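Local coordinates for stage II sporulation protein E (SpoIIE) (Moorella thermoacetica, PDB 3ZT9), which probably acts as a manganese-dependent serine/threonine phosphatase of the PP2C clan, in a stressosome-like pathway that controls secondary-messenger signalling, at residues G64-N67 with I68-C72; P121-L124 with G125-Y128; R174-G177 with E178-R182. All coordinates share one frame; numbering follows the deposited sequence. Where two conformers were deposited one is given.

Contact 1 of 3, residues G64-N67 with I68-C72; sequences GLVN and IFQLC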
# COMPACT_ATOMS: atom_id res chain seq x y z
N GLY A 64 9.17 -6.10 -12.42
CA GLY A 64 10.13 -5.72 -11.39
C GLY A 64 9.84 -4.34 -10.83
O GLY A 64 9.38 -3.46 -11.54
N LEU A 65 10.06 -4.17 -9.52
CA LEU A 65 9.64 -2.94 -8.85
C LEU A 65 10.33 -1.68 -9.42
O LEU A 65 9.75 -0.60 -9.44
CB LEU A 65 9.90 -3.07 -7.33
CG LEU A 65 8.77 -3.75 -6.56
CD1 LEU A 65 8.61 -5.19 -7.08
CD2 LEU A 65 9.05 -3.73 -5.03
N VAL A 66 11.58 -1.80 -9.88
CA VAL A 66 12.24 -0.62 -10.41
C VAL A 66 11.48 -0.09 -11.61
O VAL A 66 11.14 1.10 -11.68
CB VAL A 66 13.71 -0.93 -10.80
CG1 VAL A 66 14.28 0.19 -11.69
CG2 VAL A 66 14.55 -1.14 -9.52
N ASN A 67 11.20 -0.99 -12.54
CA ASN A 67 10.41 -0.62 -13.71
C ASN A 67 9.02 -0.12 -13.31
O ASN A 67 8.54 0.89 -13.83
CB ASN A 67 10.26 -1.79 -14.66
CG ASN A 67 9.72 -1.36 -16.01
OD1 ASN A 67 10.38 -0.63 -16.75
ND2 ASN A 67 8.51 -1.80 -16.34
N ILE A 68 8.38 -0.81 -12.37
CA ILE A 68 7.02 -0.44 -11.97
C ILE A 68 6.96 1.01 -11.47
O ILE A 68 6.11 1.79 -11.90
CB ILE A 68 6.47 -1.37 -10.90
CG1 ILE A 68 6.12 -2.74 -11.51
CG2 ILE A 68 5.20 -0.76 -10.25
CD1 ILE A 68 6.03 -3.85 -10.46
N PHE A 69 7.89 1.39 -10.61
CA PHE A 69 7.87 2.72 -10.01
C PHE A 69 8.30 3.77 -11.00
O PHE A 69 7.78 4.87 -10.99
CB PHE A 69 8.74 2.74 -8.73
CG PHE A 69 7.99 2.30 -7.50
CD1 PHE A 69 7.28 3.22 -6.76
CD2 PHE A 69 7.96 0.98 -7.15
CE1 PHE A 69 6.54 2.82 -5.63
CE2 PHE A 69 7.25 0.56 -6.03
CZ PHE A 69 6.54 1.48 -5.26
N GLN A 70 9.23 3.42 -11.89
CA GLN A 70 9.71 4.34 -12.93
C GLN A 70 8.59 4.65 -13.93
O GLN A 70 8.39 5.80 -14.28
CB GLN A 70 10.98 3.80 -13.64
CG GLN A 70 12.24 3.90 -12.78
CD GLN A 70 13.47 3.29 -13.44
OE1 GLN A 70 13.38 2.72 -14.53
NE2 GLN A 70 14.61 3.43 -12.79
N LEU A 71 7.82 3.65 -14.35
CA LEU A 71 6.68 3.93 -15.21
C LEU A 71 5.60 4.75 -14.47
O LEU A 71 4.98 5.63 -15.06
CB LEU A 71 6.07 2.67 -15.82
CG LEU A 71 4.84 2.92 -16.73
CD1 LEU A 71 3.74 3.62 -15.98
CD2 LEU A 71 5.13 3.76 -17.97
N CYS A 72 5.33 4.44 -13.19
CA CYS A 72 4.37 5.22 -12.40
C CYS A 72 4.71 6.69 -12.43
O CYS A 72 3.85 7.54 -12.66
CB CYS A 72 4.40 4.80 -10.92
SG CYS A 72 3.39 3.43 -10.50
O HOH W 1 11.74 2.04 -16.62
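I68 N bonds to G64 O at 3.0 Å and opens helix 65-76, one of the helices that cover a β-sheet in this PP2C-clan fold; G64 holds the N-cap position. The next three amides repeat the i to i+4 pattern, as far as L71 N on N67 O, and it continues with C72 N on I68 O. G64 suits the cap because its positive phi (97°) is poorly tolerated by residues with a side chain.

The helix has two unlike sides. On the buried side L65, I68 and F69 turn into the protein. CG1 of I68 stands beside its own backbone N (chi1 -73°), which lays the branch over the carbonyl that this N uses, with I68 CG1 3.3 Å from G64 O. L65 O meets the edge of the F69 ring near its plane, 3.3 Å from F69 CD2, while the two aliphatic tips, L65 CD1 and I68 CD1, are only loosely matched at 4.5 Å. Large apolar residues suit this side because it faces other apolar groups: F69 lies on A99 and V101 of strand 95-101, and I68 on M57 of helix 43-60.

The solvent side is thinner and more polar. V66 and Q70 run side by side in the same direction, V66 CG1 lying 3.4 Å from Q70 NE2, and the extended Q70 chain passes its CG close over V66 O. N67 supplies an amide with two uses: ND2 donates back to T63 OG1, while the carbonyl end faces along the helix toward Q70. One water joins the two amide side chains, donating both its hydrogens, one to N67 OD1 at 3.0 Å and the other to Q70 OE1 at 2.7 Å.

Contact 2 of 3, residues P121-L124 with G125-Y128; sequences PGIL and GYNY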
# COMPACT_ATOMS: atom_id res chain seq x y z
N PRO A 121 12.32 8.83 -0.05
CA PRO A 121 11.59 10.09 -0.22
C PRO A 121 11.33 10.41 -1.69
O PRO A 121 12.07 10.03 -2.58
CB PRO A 121 12.53 11.13 0.40
CG PRO A 121 13.88 10.54 0.33
CD PRO A 121 13.68 9.05 0.46
N GLY A 122 10.25 11.14 -1.93
CA GLY A 122 9.98 11.59 -3.28
C GLY A 122 8.49 11.68 -3.53
O GLY A 122 7.70 11.33 -2.67
N ILE A 123 8.14 12.13 -4.72
CA ILE A 123 6.74 12.22 -5.15
C ILE A 123 6.69 11.74 -6.59
O ILE A 123 7.31 12.35 -7.46
CB ILE A 123 6.19 13.67 -5.11
CG1 ILE A 123 6.19 14.18 -3.68
CG2 ILE A 123 4.73 13.71 -5.75
CD1 ILE A 123 5.82 15.66 -3.53
N LEU A 124 5.97 10.66 -6.84
CA LEU A 124 5.91 10.11 -8.19
C LEU A 124 5.25 11.15 -9.08
O LEU A 124 4.18 11.69 -8.73
CB LEU A 124 5.15 8.77 -8.21
CG LEU A 124 5.85 7.70 -7.34
CD1 LEU A 124 4.90 6.51 -7.09
CD2 LEU A 124 7.15 7.26 -7.95
N GLY A 125 5.88 11.41 -10.22
CA GLY A 125 5.43 12.42 -11.15
C GLY A 125 6.22 13.71 -11.10
O GLY A 125 6.20 14.49 -12.05
N TYR A 126 6.94 13.92 -10.00
CA TYR A 126 7.70 15.16 -9.81
C TYR A 126 9.16 15.01 -9.44
O TYR A 126 10.01 15.62 -10.08
CB TYR A 126 6.97 16.05 -8.81
CG TYR A 126 5.76 16.62 -9.47
CD1 TYR A 126 5.87 17.73 -10.31
CD2 TYR A 126 4.52 16.02 -9.34
CE1 TYR A 126 4.77 18.25 -10.95
CE2 TYR A 126 3.41 16.53 -9.98
CZ TYR A 126 3.55 17.64 -10.78
OH TYR A 126 2.46 18.16 -11.42
N ASN A 127 9.48 14.22 -8.42
CA ASN A 127 10.87 14.07 -7.97
C ASN A 127 11.18 12.61 -7.62
O ASN A 127 10.92 12.16 -6.51
CB ASN A 127 11.19 15.01 -6.79
CG ASN A 127 10.32 14.75 -5.58
OD1 ASN A 127 9.51 13.85 -5.61
ND2 ASN A 127 10.47 15.55 -4.52
N TYR A 128 11.73 11.90 -8.59
CA TYR A 128 12.06 10.48 -8.44
C TYR A 128 13.35 10.34 -7.61
O TYR A 128 14.33 11.01 -7.88
CB TYR A 128 12.21 9.81 -9.83
CG TYR A 128 12.11 8.31 -9.77
CD1 TYR A 128 10.87 7.69 -9.65
CD2 TYR A 128 13.25 7.52 -9.79
CE1 TYR A 128 10.77 6.30 -9.57
CE2 TYR A 128 13.16 6.14 -9.71
CZ TYR A 128 11.92 5.54 -9.59
OH TYR A 128 11.84 4.16 -9.52
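I123 O takes two backbone hydrogen bonds at once, from Y126 N and from N127 N, each at 3.0 Å. The N127 donor lies in the plane of the I123 carbonyl, whereas the Y126 donor is tilted 33° from it; the two N-H groups thus reach the oxygen from different directions. In return I123 N faces N127, but its bond to N127 O is weak at 3.3 Å. The N127 side chain approaches the same amide: CG sits between the backbone N and the carbonyl carbon (chi1 60°), which folds OD1 back toward I123 N, across the turn. That approach is so short that its exact geometry is doubtful. Just before it, G122 suits its place because its backbone angles would jam any side chain against the carbonyl O of P121.

Apolar contacts are light. I123 CG2 reaches Y126 CD2 at 4.3 Å, and L124 CD2 comes obliquely to the Y128 ring, 4.1 Å from CE1.

Further out, the chain reversal sets these groups in place. L124 and G125 occupy the middle of a type II β-turn closed by the Y126 N to I123 O bond, and G125 suits the third position because it takes a positive phi (102°) with no side chain to crowd the L124 carbonyl. The backbone of L124 is hydrogen-bonded to A82, and its side chain packs on F69 and L76 of helix 65-76. Y126 OH bonds to T79 O, and the Y128 ring meets that of H73. The whole is a tight hairpin-like turn with a single antiparallel hydrogen-bonded pair, I123 with N127, in which Y126 and N127 together face I123: a classic β-bulge.

Contact 3 of 3, residues R174-G177 with E178-R182; sequences RLIG and EKYGR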
# COMPACT_ATOMS: atom_id res chain seq x y z
N ARG A 174 -11.73 -2.36 8.17
CA ARG A 174 -12.76 -1.35 8.38
C ARG A 174 -12.66 -0.81 9.80
O ARG A 174 -12.73 0.40 10.01
CB ARG A 174 -14.16 -1.91 8.17
CG ARG A 174 -15.19 -0.82 8.20
CD ARG A 174 -16.59 -1.34 8.05
NE ARG A 174 -17.50 -0.27 8.46
CZ ARG A 174 -18.82 -0.29 8.32
NH1 ARG A 174 -19.41 -1.36 7.79
NH2 ARG A 174 -19.54 0.75 8.71
N LEU A 175 -12.47 -1.71 10.75
CA LEU A 175 -12.34 -1.28 12.15
C LEU A 175 -11.08 -0.40 12.30
O LEU A 175 -11.10 0.63 12.95
CB LEU A 175 -12.25 -2.47 13.08
CG LEU A 175 -11.96 -2.16 14.56
CD1 LEU A 175 -13.07 -1.27 15.13
CD2 LEU A 175 -11.82 -3.48 15.41
N ILE A 176 -9.99 -0.83 11.70
CA ILE A 176 -8.75 -0.04 11.74
C ILE A 176 -8.95 1.33 11.15
O ILE A 176 -8.56 2.33 11.76
CB ILE A 176 -7.62 -0.79 11.07
CG1 ILE A 176 -7.21 -1.97 11.97
CG2 ILE A 176 -6.42 0.17 10.85
CD1 ILE A 176 -6.20 -2.95 11.27
N GLY A 177 -9.55 1.41 9.98
CA GLY A 177 -9.78 2.70 9.35
C GLY A 177 -10.65 3.62 10.20
O GLY A 177 -10.39 4.80 10.31
N GLU A 178 -11.69 3.05 10.81
CA GLU A 178 -12.63 3.82 11.62
C GLU A 178 -12.04 4.26 12.97
O GLU A 178 -12.24 5.41 13.39
CB GLU A 178 -13.94 3.01 11.82
CG GLU A 178 -14.73 2.98 10.56
CD GLU A 178 -15.92 2.05 10.60
OE1 GLU A 178 -15.88 1.08 11.36
OE2 GLU A 178 -16.85 2.29 9.82
N LYS A 179 -11.26 3.39 13.61
CA LYS A 179 -10.68 3.72 14.92
C LYS A 179 -9.52 4.67 14.78
O LYS A 179 -9.35 5.57 15.59
CB LYS A 179 -10.13 2.48 15.64
CG LYS A 179 -11.14 1.63 16.36
CD LYS A 179 -11.79 2.38 17.52
CE LYS A 179 -12.75 1.45 18.28
NZ LYS A 179 -13.68 2.26 19.11
N TYR A 180 -8.69 4.44 13.76
CA TYR A 180 -7.39 5.12 13.67
C TYR A 180 -7.29 6.15 12.55
O TYR A 180 -6.35 6.95 12.52
CB TYR A 180 -6.28 4.08 13.53
CG TYR A 180 -6.27 3.15 14.72
CD1 TYR A 180 -5.96 3.64 15.99
CD2 TYR A 180 -6.63 1.82 14.58
CE1 TYR A 180 -5.98 2.80 17.09
CE2 TYR A 180 -6.64 0.97 15.68
CZ TYR A 180 -6.33 1.49 16.92
OH TYR A 180 -6.34 0.65 17.99
N GLY A 181 -8.25 6.14 11.64
CA GLY A 181 -8.22 7.02 10.46
C GLY A 181 -8.49 8.47 10.82
O GLY A 181 -9.42 8.75 11.56
N ARG A 182 -7.68 9.40 10.33
CA ARG A 182 -8.00 10.82 10.55
C ARG A 182 -9.19 11.22 9.71
O ARG A 182 -9.33 10.75 8.59
CB ARG A 182 -6.82 11.71 10.13
CG ARG A 182 -5.54 11.40 10.85
CD ARG A 182 -4.44 12.26 10.30
NE ARG A 182 -4.73 13.67 10.53
CZ ARG A 182 -3.81 14.60 10.75
NH1 ARG A 182 -2.52 14.27 10.75
NH2 ARG A 182 -4.18 15.85 10.97
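The R174 guanidinium presents its edge to E178: OE2 lies in the guanidinium plane and accepts from both NE (3.0 Å) and NH2 (3.3 Å). The grip is side-on and falls on one oxygen, with the guanidinium and carboxylate planes 63° apart. NH2 uses the syn lone pair of OE2, while NE meets the oxygen from above the carboxylate plane. The other flat group, the Y180 ring, carries K179 CB over one face, 3.7 Å above the plane and offset toward the rim.

The salt bridge joins residues four apart, one turn of helix 169-180. R174, with CG opposite its own N (chi1 -172°) and the chain extended to NE, reaches straight out from the helix, and E178 bends back toward the preceding turn to bring OE2 to it. Long flexible residues suit this exposed side. L175 and K179 likewise run together, L175 CD1 on K179 CG at 3.7 Å, where the lysine's aliphatic part serves as the apolar partner and its charged end leads away.

On the inner side I176 is buried; its CG2 touches Y180 CD2 at 4.1 Å. G177 is buried too and brings no side chain of its own. The regular bonds run to Y180 N on I176 O (2.9 Å), followed by a weak one from G181 N to G177 O at the point where G181 leaves helical angles.

Beyond the helix, R174 and E178 lean on Y9 of edge strand 6-11, and I176 packs on I152 and L162 of nearby loops. The chain then passes through R182, backbone-bonded to G151 and salt-bridged to D184, on its way to strand 187-192.

How the contacts relate
Contacts 1 and 2 are neighbours, their centres about 12 Å apart: helix 65-76 and the loop 121-128 meet where Y128 OH lies 3.3 Å from Q70 CG and also touches F69 of the helix. Contact 3 lies across the molecule from contact 1, about 30 Å between centres, on helix 169-180. All three are partly buried. The two helical contacts pair an apolar inner face with a polar outer one, but the outer chemistry differs: a water bridge between amides in contact 1, a direct salt bridge in contact 3. Contact 2 instead relies on backbone bonds in a bulged turn.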